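Local coordinates for AP205 bacteriophage COAT protein (Acinetobacter phage ap205, PDB 5FS4) that forms the protein shell of a small single-stranded RNA phage, with chains that pair into dimers through a shared beta sheet and packed helices, at residues K17-D22 with S27-A32; P62-G67 with V72-E77; T83-S88 with A97-H102. The protein carries 2 engineered substitutions. All blocks are in the same frame, centred on the assembly; numbering follows the deposited sequence.

Contact 1: K17-D22 with S27-A32; sequences KIVWSD and STTFSA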
loop_
_atom_site.group_PDB
_atom_site.type_symbol
_atom_site.label_atom_id
_atom_site.label_comp_id
_atom_site.label_asym_id
_atom_site.label_seq_id
_atom_site.Cartn_x
_atom_site.Cartn_y
_atom_site.Cartn_z
ATOM N N LYS B 17 -1.330 -17.161 -7.552
ATOM C CA LYS B 17 -0.417 -16.030 -7.791
ATOM C C LYS B 17 -0.327 -15.665 -9.265
ATOM O O LYS B 17 0.025 -16.522 -10.112
ATOM C CB LYS B 17 0.982 -16.331 -7.296
ATOM C CG LYS B 17 1.826 -15.099 -7.365
ATOM C CD LYS B 17 3.225 -15.274 -6.800
ATOM C CE LYS B 17 3.880 -13.916 -6.773
ATOM N NZ LYS B 17 5.296 -14.010 -6.416
ATOM N N ILE B 18 -0.668 -14.409 -9.562
ATOM C CA ILE B 18 -0.395 -13.830 -10.877
ATOM C C ILE B 18 0.612 -12.685 -10.768
ATOM O O ILE B 18 0.525 -11.836 -9.880
ATOM C CB ILE B 18 -1.689 -13.337 -11.607
ATOM C CG1 ILE B 18 -2.633 -14.530 -11.814
ATOM C CG2 ILE B 18 -1.323 -12.704 -12.930
ATOM C CD1 ILE B 18 -4.068 -14.180 -12.214
ATOM N N VAL B 19 1.553 -12.671 -11.709
ATOM C CA VAL B 19 2.444 -11.474 -11.900
ATOM C C VAL B 19 2.128 -10.780 -13.230
ATOM O O VAL B 19 2.266 -11.406 -14.313
ATOM C CB VAL B 19 3.947 -11.852 -11.909
ATOM C CG1 VAL B 19 4.805 -10.598 -11.986
ATOM C CG2 VAL B 19 4.316 -12.691 -10.683
ATOM N N TRP B 20 1.826 -9.490 -13.169
ATOM C CA TRP B 20 1.526 -8.679 -14.348
ATOM C C TRP B 20 2.778 -7.821 -14.583
ATOM O O TRP B 20 3.469 -7.421 -13.626
ATOM C CB TRP B 20 0.307 -7.757 -14.114
ATOM C CG TRP B 20 -1.016 -8.332 -14.197
ATOM C CD1 TRP B 20 -1.823 -8.338 -15.292
ATOM C CD2 TRP B 20 -1.784 -8.900 -13.121
ATOM N NE1 TRP B 20 -3.039 -8.898 -14.982
ATOM C CE2 TRP B 20 -3.035 -9.280 -13.669
ATOM C CE3 TRP B 20 -1.525 -9.154 -11.753
ATOM C CZ2 TRP B 20 -4.005 -9.938 -12.925
ATOM C CZ3 TRP B 20 -2.490 -9.773 -10.996
ATOM C CH2 TRP B 20 -3.733 -10.160 -11.574
ATOM N N SER B 21 3.106 -7.570 -15.852
ATOM C CA SER B 21 4.195 -6.645 -16.133
ATOM C C SER B 21 3.862 -5.786 -17.357
ATOM O O SER B 21 3.008 -6.093 -18.162
ATOM C CB SER B 21 5.547 -7.328 -16.287
ATOM O OG SER B 21 5.538 -8.045 -17.469
ATOM N N ASP B 22 4.567 -4.712 -17.495
ATOM C CA ASP B 22 4.261 -3.757 -18.551
ATOM C C ASP B 22 5.032 -4.202 -19.763
ATOM O O ASP B 22 6.261 -4.317 -19.679
ATOM C CB ASP B 22 4.703 -2.400 -18.107
ATOM C CG ASP B 22 4.590 -1.300 -19.226
ATOM O OD1 ASP B 22 4.253 -1.542 -20.441
ATOM O OD2 ASP B 22 4.810 -0.184 -18.834
ATOM N N SER B 27 10.417 -4.486 -16.402
ATOM C CA SER B 27 10.768 -4.353 -14.974
ATOM C C SER B 27 9.656 -3.736 -14.089
ATOM O O SER B 27 9.759 -3.778 -12.880
ATOM C CB SER B 27 12.050 -3.520 -14.795
ATOM O OG SER B 27 11.944 -2.207 -15.287
ATOM N N THR B 28 8.633 -3.131 -14.691
ATOM C CA THR B 28 7.420 -2.719 -13.948
ATOM C C THR B 28 6.490 -3.924 -13.700
ATOM O O THR B 28 5.992 -4.564 -14.657
ATOM C CB THR B 28 6.667 -1.607 -14.675
ATOM O OG1 THR B 28 7.586 -0.553 -14.872
ATOM C CG2 THR B 28 5.555 -1.033 -13.789
ATOM N N THR B 29 6.306 -4.286 -12.423
ATOM C CA THR B 29 5.515 -5.490 -12.125
ATOM C C THR B 29 4.483 -5.159 -11.061
ATOM O O THR B 29 4.671 -4.248 -10.273
ATOM C CB THR B 29 6.360 -6.706 -11.658
ATOM O OG1 THR B 29 7.122 -6.363 -10.493
ATOM C CG2 THR B 29 7.287 -7.120 -12.687
ATOM N N PHE B 30 3.361 -5.855 -11.124
ATOM C CA PHE B 30 2.370 -5.869 -10.055
ATOM C C PHE B 30 2.019 -7.330 -9.854
ATOM O O PHE B 30 1.550 -7.963 -10.804
ATOM C CB PHE B 30 1.108 -5.116 -10.435
ATOM C CG PHE B 30 0.063 -5.177 -9.369
ATOM C CD1 PHE B 30 0.272 -4.463 -8.176
ATOM C CD2 PHE B 30 -1.066 -6.016 -9.517
ATOM C CE1 PHE B 30 -0.656 -4.493 -7.153
ATOM C CE2 PHE B 30 -1.995 -6.077 -8.458
ATOM C CZ PHE B 30 -1.780 -5.307 -7.314
ATOM N N SER B 31 2.171 -7.843 -8.627
ATOM C CA SER B 31 1.837 -9.238 -8.376
ATOM C C SER B 31 0.781 -9.375 -7.296
ATOM O O SER B 31 0.736 -8.604 -6.362
ATOM C CB SER B 31 3.112 -9.990 -8.058
ATOM O OG SER B 31 3.494 -9.718 -6.746
ATOM N N ALA B 32 -0.076 -10.384 -7.420
ATOM C CA ALA B 32 -1.134 -10.649 -6.419
ATOM C C ALA B 32 -1.025 -12.138 -6.022
ATOM O O ALA B 32 -1.045 -13.019 -6.892
ATOM C CB ALA B 32 -2.530 -10.309 -7.023
HETATM O O HOH W 1 5.871 0.795 -16.520
#
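T28 meets D22 beside the turn. Its carbonyl O accepts the D22 backbone N-H in a long, bent bond, N to O 3.2 Å. One water links the side chains, donating to D22 OD2 and accepting from T28 OG1. D22 OD1 is held by T24 OG1 in the turn. T29 faces S21 in a non-hydrogen-bonded pair, with T29 CG2 4.0 Å from S21 CB. F30 and W20 exchange two backbone bonds, W20 N to F30 O at 2.8 Å and F30 N to W20 O at 3.0 Å. Their side chains lie side by side. F30 O sits in the indole plane at its edge, 3.4 Å from W20 CE3, which F30 CD2 also touches. I18 CG2 lies over one indole face, toward its rim. A32 CB meets W20 CZ3 at 4.0 Å, because W20 chi1 of -78° sets the ring beside its own backbone N. A32 also pairs with I18, I18 N to A32 O at 3.0 Å and A32 N to I18 O at 2.9 Å. I126, N105 and L109 of the second subunit pack on W20, F30 and A32, respectively. This is an antiparallel beta hairpin of the RNA phage coat protein fold.

Contact 2: P62-G67 with V72-E77; sequences PKPEGG and VIMPNE. Engineered in segment 62-67: G67 (natural residue Cys).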
loop_
_atom_site.group_PDB
_atom_site.type_symbol
_atom_site.label_atom_id
_atom_site.label_comp_id
_atom_site.label_asym_id
_atom_site.label_seq_id
_atom_site.Cartn_x
_atom_site.Cartn_y
_atom_site.Cartn_z
ATOM N N PRO B 62 17.728 10.748 -9.674
ATOM C CA PRO B 62 17.814 12.072 -10.298
ATOM C C PRO B 62 19.222 12.384 -10.823
ATOM O O PRO B 62 20.180 11.937 -10.226
ATOM C CB PRO B 62 17.434 13.023 -9.137
ATOM C CG PRO B 62 16.661 12.173 -8.191
ATOM C CD PRO B 62 17.294 10.839 -8.269
ATOM N N LYS B 63 19.324 13.069 -11.959
ATOM C CA LYS B 63 20.626 13.438 -12.561
ATOM C C LYS B 63 21.226 14.534 -11.750
ATOM O O LYS B 63 20.502 15.410 -11.278
ATOM C CB LYS B 63 20.444 14.005 -13.972
ATOM C CG LYS B 63 19.900 13.021 -14.971
ATOM C CD LYS B 63 19.631 13.637 -16.330
ATOM C CE LYS B 63 18.249 13.219 -16.815
ATOM N NZ LYS B 63 18.080 13.353 -18.278
ATOM N N PRO B 64 22.551 14.550 -11.605
ATOM C CA PRO B 64 23.093 15.736 -10.905
ATOM C C PRO B 64 22.989 17.026 -11.763
ATOM O O PRO B 64 22.517 17.022 -12.945
ATOM C CB PRO B 64 24.559 15.336 -10.611
ATOM C CG PRO B 64 24.897 14.383 -11.676
ATOM C CD PRO B 64 23.622 13.720 -12.172
ATOM N N GLU B 65 23.415 18.121 -11.141
ATOM C CA GLU B 65 23.504 19.396 -11.813
ATOM C C GLU B 65 24.419 19.249 -13.041
ATOM O O GLU B 65 25.545 18.732 -12.933
ATOM C CB GLU B 65 24.048 20.455 -10.854
ATOM C CG GLU B 65 23.175 20.670 -9.630
ATOM C CD GLU B 65 23.661 21.805 -8.747
ATOM O OE1 GLU B 65 24.706 22.464 -9.087
ATOM O OE2 GLU B 65 22.969 22.023 -7.713
ATOM N N GLY B 66 23.898 19.614 -14.208
ATOM C CA GLY B 66 24.685 19.607 -15.437
ATOM C C GLY B 66 24.683 18.253 -16.133
ATOM O O GLY B 66 25.361 18.052 -17.183
ATOM N N GLY B 67 23.914 17.318 -15.563
ATOM C CA GLY B 67 23.808 15.967 -16.087
ATOM C C GLY B 67 23.093 15.823 -17.414
ATOM O O GLY B 67 23.564 15.044 -18.262
ATOM N N VAL B 72 23.968 12.325 -19.264
ATOM C CA VAL B 72 24.025 11.293 -18.216
ATOM C C VAL B 72 22.736 10.459 -18.248
ATOM O O VAL B 72 21.623 11.024 -18.370
ATOM C CB VAL B 72 24.222 11.911 -16.814
ATOM C CG1 VAL B 72 24.105 10.855 -15.695
ATOM C CG2 VAL B 72 25.573 12.593 -16.751
ATOM N N ILE B 73 22.898 9.132 -18.179
ATOM C CA ILE B 73 21.805 8.217 -17.866
ATOM C C ILE B 73 22.119 7.633 -16.512
ATOM O O ILE B 73 23.132 6.930 -16.351
ATOM C CB ILE B 73 21.676 7.037 -18.839
ATOM C CG1 ILE B 73 21.638 7.508 -20.307
ATOM C CG2 ILE B 73 20.449 6.210 -18.491
ATOM C CD1 ILE B 73 20.687 8.613 -20.605
ATOM N N MET B 74 21.223 7.880 -15.541
ATOM C CA MET B 74 21.458 7.415 -14.150
ATOM C C MET B 74 21.005 5.942 -13.912
ATOM O O MET B 74 20.171 5.441 -14.639
ATOM C CB MET B 74 20.772 8.398 -13.154
ATOM C CG MET B 74 21.387 9.820 -13.184
ATOM S SD MET B 74 23.029 9.874 -12.469
ATOM C CE MET B 74 22.660 9.739 -10.741
ATOM N N PRO B 75 21.611 5.245 -12.950
ATOM C CA PRO B 75 21.133 3.900 -12.606
ATOM C C PRO B 75 19.744 3.957 -11.962
ATOM O O PRO B 75 19.347 5.052 -11.500
ATOM C CB PRO B 75 22.150 3.408 -11.583
ATOM C CG PRO B 75 22.726 4.663 -11.009
ATOM C CD PRO B 75 22.741 5.670 -12.111
ATOM N N ASN B 76 19.065 2.811 -11.864
ATOM C CA ASN B 76 17.722 2.787 -11.235
ATOM C C ASN B 76 17.744 2.317 -9.808
ATOM O O ASN B 76 18.482 1.423 -9.434
ATOM C CB ASN B 76 16.746 1.900 -11.996
ATOM C CG ASN B 76 16.591 2.311 -13.447
ATOM O OD1 ASN B 76 16.495 3.470 -13.760
ATOM N ND2 ASN B 76 16.509 1.344 -14.321
ATOM N N GLU B 77 16.852 2.917 -9.049
ATOM C CA GLU B 77 16.438 2.438 -7.748
ATOM C C GLU B 77 15.257 1.558 -7.893
ATOM O O GLU B 77 14.633 1.508 -8.927
ATOM C CB GLU B 77 16.092 3.624 -6.804
ATOM C CG GLU B 77 14.843 4.453 -7.135
ATOM C CD GLU B 77 14.320 5.220 -5.924
ATOM O OE1 GLU B 77 14.444 4.714 -4.784
ATOM O OE2 GLU B 77 13.759 6.345 -6.116
HETATM O O HOH W 2 20.805 12.961 -19.641
#
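M74 lays its bent thioether chain against the P62 carbonyl, K63 CA and the P64 ring. CG touches K63 CA at 3.7 Å. SD lies 3.9 Å from P64 CD, and the M74 and P64 side chains run at a slant to each other. The terminal methyl CE comes to 3.4 Å from P62 O. Two successive bends put it there, chi2 -71° and chi3 -74°, which fold the chain along the proline-rich segment.

K63 crosses M74 at an angle, CG on CG, and its long chain continues past V72 O. At its end NZ donates to a water, 3.1 Å from NZ to the water oxygen. The same water lies unusually close to V72 O, so a bridge to that carbonyl is doubtful.

The backbones are joined directly at G67. V72 N donates to G67 O at 2.9 Å in a nearly straight bond, 173° at the hydrogen. V72 CG2 packs on the same carbonyl, 3.5 Å from G67 O. G67 also closes a type II beta turn that starts at P64, with G67 N bonded to P64 O at 3.0 Å. G67 is an engineered residue. The natural residue is Cys, and a disulfide between chains has been seen there.

P62 packs on N91 of the second subunit. E77 OE2, near the start of the strand, forms hydrogen bonds with S88 OG and N91 ND2 of that subunit. The loop contact itself rests on the V72 N to G67 O bond and the M74 packing, while the lysine end probably relies on solvent.

Contact 3: T83-S88 with A97-H102; sequences TVISGS and AEWETH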
loop_
_atom_site.group_PDB
_atom_site.type_symbol
_atom_site.label_atom_id
_atom_site.label_comp_id
_atom_site.label_asym_id
_atom_site.label_seq_id
_atom_site.Cartn_x
_atom_site.Cartn_y
_atom_site.Cartn_z
ATOM N N THR B 83 1.260 -4.481 -0.063
ATOM C CA THR B 83 0.129 -4.456 0.901
ATOM C C THR B 83 -0.280 -5.871 1.147
ATOM O O THR B 83 -0.305 -6.737 0.201
ATOM C CB THR B 83 -1.110 -3.662 0.385
ATOM O OG1 THR B 83 -0.771 -2.302 0.167
ATOM C CG2 THR B 83 -2.394 -3.753 1.349
ATOM N N VAL B 84 -0.575 -6.177 2.408
ATOM C CA VAL B 84 -1.036 -7.515 2.738
ATOM C C VAL B 84 -2.329 -7.335 3.507
ATOM O O VAL B 84 -2.324 -6.615 4.539
ATOM C CB VAL B 84 -0.089 -8.353 3.646
ATOM C CG1 VAL B 84 -0.736 -9.731 3.887
ATOM C CG2 VAL B 84 1.249 -8.518 2.975
ATOM N N ILE B 85 -3.415 -7.881 2.946
ATOM C CA ILE B 85 -4.722 -7.807 3.561
ATOM C C ILE B 85 -5.111 -9.165 4.113
ATOM O O ILE B 85 -5.136 -10.165 3.353
ATOM C CB ILE B 85 -5.744 -7.403 2.533
ATOM C CG1 ILE B 85 -5.383 -6.014 1.962
ATOM C CG2 ILE B 85 -7.138 -7.446 3.119
ATOM C CD1 ILE B 85 -6.336 -5.504 0.910
ATOM N N SER B 86 -5.403 -9.232 5.423
ATOM C CA SER B 86 -5.669 -10.540 6.088
ATOM C C SER B 86 -7.005 -10.424 6.814
ATOM O O SER B 86 -7.137 -9.570 7.660
ATOM C CB SER B 86 -4.553 -10.903 7.080
ATOM O OG SER B 86 -4.757 -12.203 7.660
ATOM N N GLY B 87 -7.990 -11.260 6.461
ATOM C CA GLY B 87 -9.273 -11.317 7.221
ATOM C C GLY B 87 -10.151 -12.429 6.667
ATOM O O GLY B 87 -9.951 -12.887 5.598
ATOM N N SER B 88 -11.131 -12.873 7.449
ATOM C CA SER B 88 -12.017 -13.980 7.002
ATOM C C SER B 88 -12.856 -13.507 5.819
ATOM O O SER B 88 -13.237 -12.325 5.716
ATOM C CB SER B 88 -12.917 -14.436 8.158
ATOM O OG SER B 88 -13.911 -13.433 8.388
ATOM N N ALA B 97 -14.284 -1.980 3.989
ATOM C CA ALA B 97 -14.359 -0.702 4.685
ATOM C C ALA B 97 -13.038 -0.347 5.370
ATOM O O ALA B 97 -12.657 0.810 5.388
ATOM C CB ALA B 97 -15.463 -0.769 5.713
ATOM N N GLU B 98 -12.368 -1.339 5.939
ATOM C CA GLU B 98 -11.044 -1.173 6.532
ATOM C C GLU B 98 -9.994 -0.780 5.468
ATOM O O GLU B 98 -9.123 0.070 5.701
ATOM C CB GLU B 98 -10.587 -2.463 7.237
ATOM C CG GLU B 98 -11.325 -2.768 8.529
ATOM C CD GLU B 98 -11.270 -1.595 9.502
ATOM O OE1 GLU B 98 -10.196 -1.102 9.769
ATOM O OE2 GLU B 98 -12.316 -1.157 10.028
ATOM N N TRP B 99 -10.070 -1.413 4.305
ATOM C CA TRP B 99 -9.218 -1.000 3.171
ATOM C C TRP B 99 -9.486 0.448 2.800
ATOM O O TRP B 99 -8.534 1.219 2.627
ATOM C CB TRP B 99 -9.395 -1.974 1.973
ATOM C CG TRP B 99 -8.683 -1.569 0.696
ATOM C CD1 TRP B 99 -9.290 -1.382 -0.519
ATOM C CD2 TRP B 99 -7.268 -1.337 0.467
ATOM N NE1 TRP B 99 -8.356 -1.057 -1.466
ATOM C CE2 TRP B 99 -7.123 -0.973 -0.886
ATOM C CE3 TRP B 99 -6.126 -1.310 1.287
ATOM C CZ2 TRP B 99 -5.848 -0.666 -1.467
ATOM C CZ3 TRP B 99 -4.916 -1.000 0.737
ATOM C CH2 TRP B 99 -4.777 -0.701 -0.638
ATOM N N GLU B 100 -10.753 0.889 2.694
ATOM C CA GLU B 100 -10.966 2.340 2.355
ATOM C C GLU B 100 -10.320 3.258 3.413
ATOM O O GLU B 100 -9.633 4.284 3.097
ATOM C CB GLU B 100 -12.461 2.678 2.082
ATOM C CG GLU B 100 -13.085 1.866 0.935
ATOM C CD GLU B 100 -12.313 1.994 -0.367
ATOM O OE1 GLU B 100 -12.023 3.170 -0.704
ATOM O OE2 GLU B 100 -11.993 0.976 -1.040
ATOM N N THR B 101 -10.468 2.847 4.659
ATOM C CA THR B 101 -9.970 3.680 5.772
ATOM C C THR B 101 -8.463 3.691 5.850
ATOM O O THR B 101 -7.861 4.738 6.111
ATOM C CB THR B 101 -10.593 3.246 7.102
ATOM O OG1 THR B 101 -12.031 3.347 6.984
ATOM C CG2 THR B 101 -10.147 4.109 8.238
ATOM N N HIS B 102 -7.883 2.515 5.641
ATOM C CA HIS B 102 -6.418 2.397 5.631
ATOM C C HIS B 102 -5.780 3.290 4.543
ATOM O O HIS B 102 -4.750 3.915 4.776
ATOM C CB HIS B 102 -6.073 0.883 5.499
ATOM C CG HIS B 102 -4.624 0.602 5.220
ATOM N ND1 HIS B 102 -3.732 0.262 6.224
ATOM C CD2 HIS B 102 -3.927 0.547 4.067
ATOM C CE1 HIS B 102 -2.564 -0.037 5.689
ATOM N NE2 HIS B 102 -2.639 0.186 4.388
#
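W99 on the helix reaches T83 and I85 on the strand with the six-membered part of its indole. W99 CZ3 meets T83 CG2 at 3.8 Å, and the two side chains approach at a slant. I85 CD1 comes to 4.2 Å from W99 CE3. W99 has CG anti to its backbone N, chi1 174°, which extends the ring from the helix to the strand. This apolar cluster is the tight part, and all three residues are buried.

The solvent side is at E100, which is exposed and forms a salt bridge with K103. T101 is partly exposed, and its side chain touches S129. T101 OG1 and T101 N both donate to A97 O, each at 3.1 Å, from opposite faces of the carbonyl plane.

Within the chain, strand and helix thus meet through carbon alone here. T83 to S86 also pair antiparallel with a strand of the second subunit. T83 packs on I81 and W99 on V106 of that subunit, which implies that dimer formation completes the apolar patch. Hydrogen bonds to H102 NE2 and D107 OD1 of the second subunit satisfy the buried T83 OG1 and W99 NE1.

In the fold
The three contacts follow one another along the chain, and none touches another. Contacts 1 and 3 lie toward the middle of the chain, their centres about 20 Å apart. Contact 1 is an inner hairpin of the five-stranded sheet. Contact 3 sets the helix against strand 76-88, the last strand of this chain's sheet, which continues into the second subunit. Contact 2 is a surface loop where that same strand starts. Contacts 2 and 3 have centres about 37 Å apart and lie on opposite sides of the chain's centre. Their nearest atoms are about 17 Å apart, against about 6 Å between contacts 1 and 2. The second subunit unites them, because it touches all three.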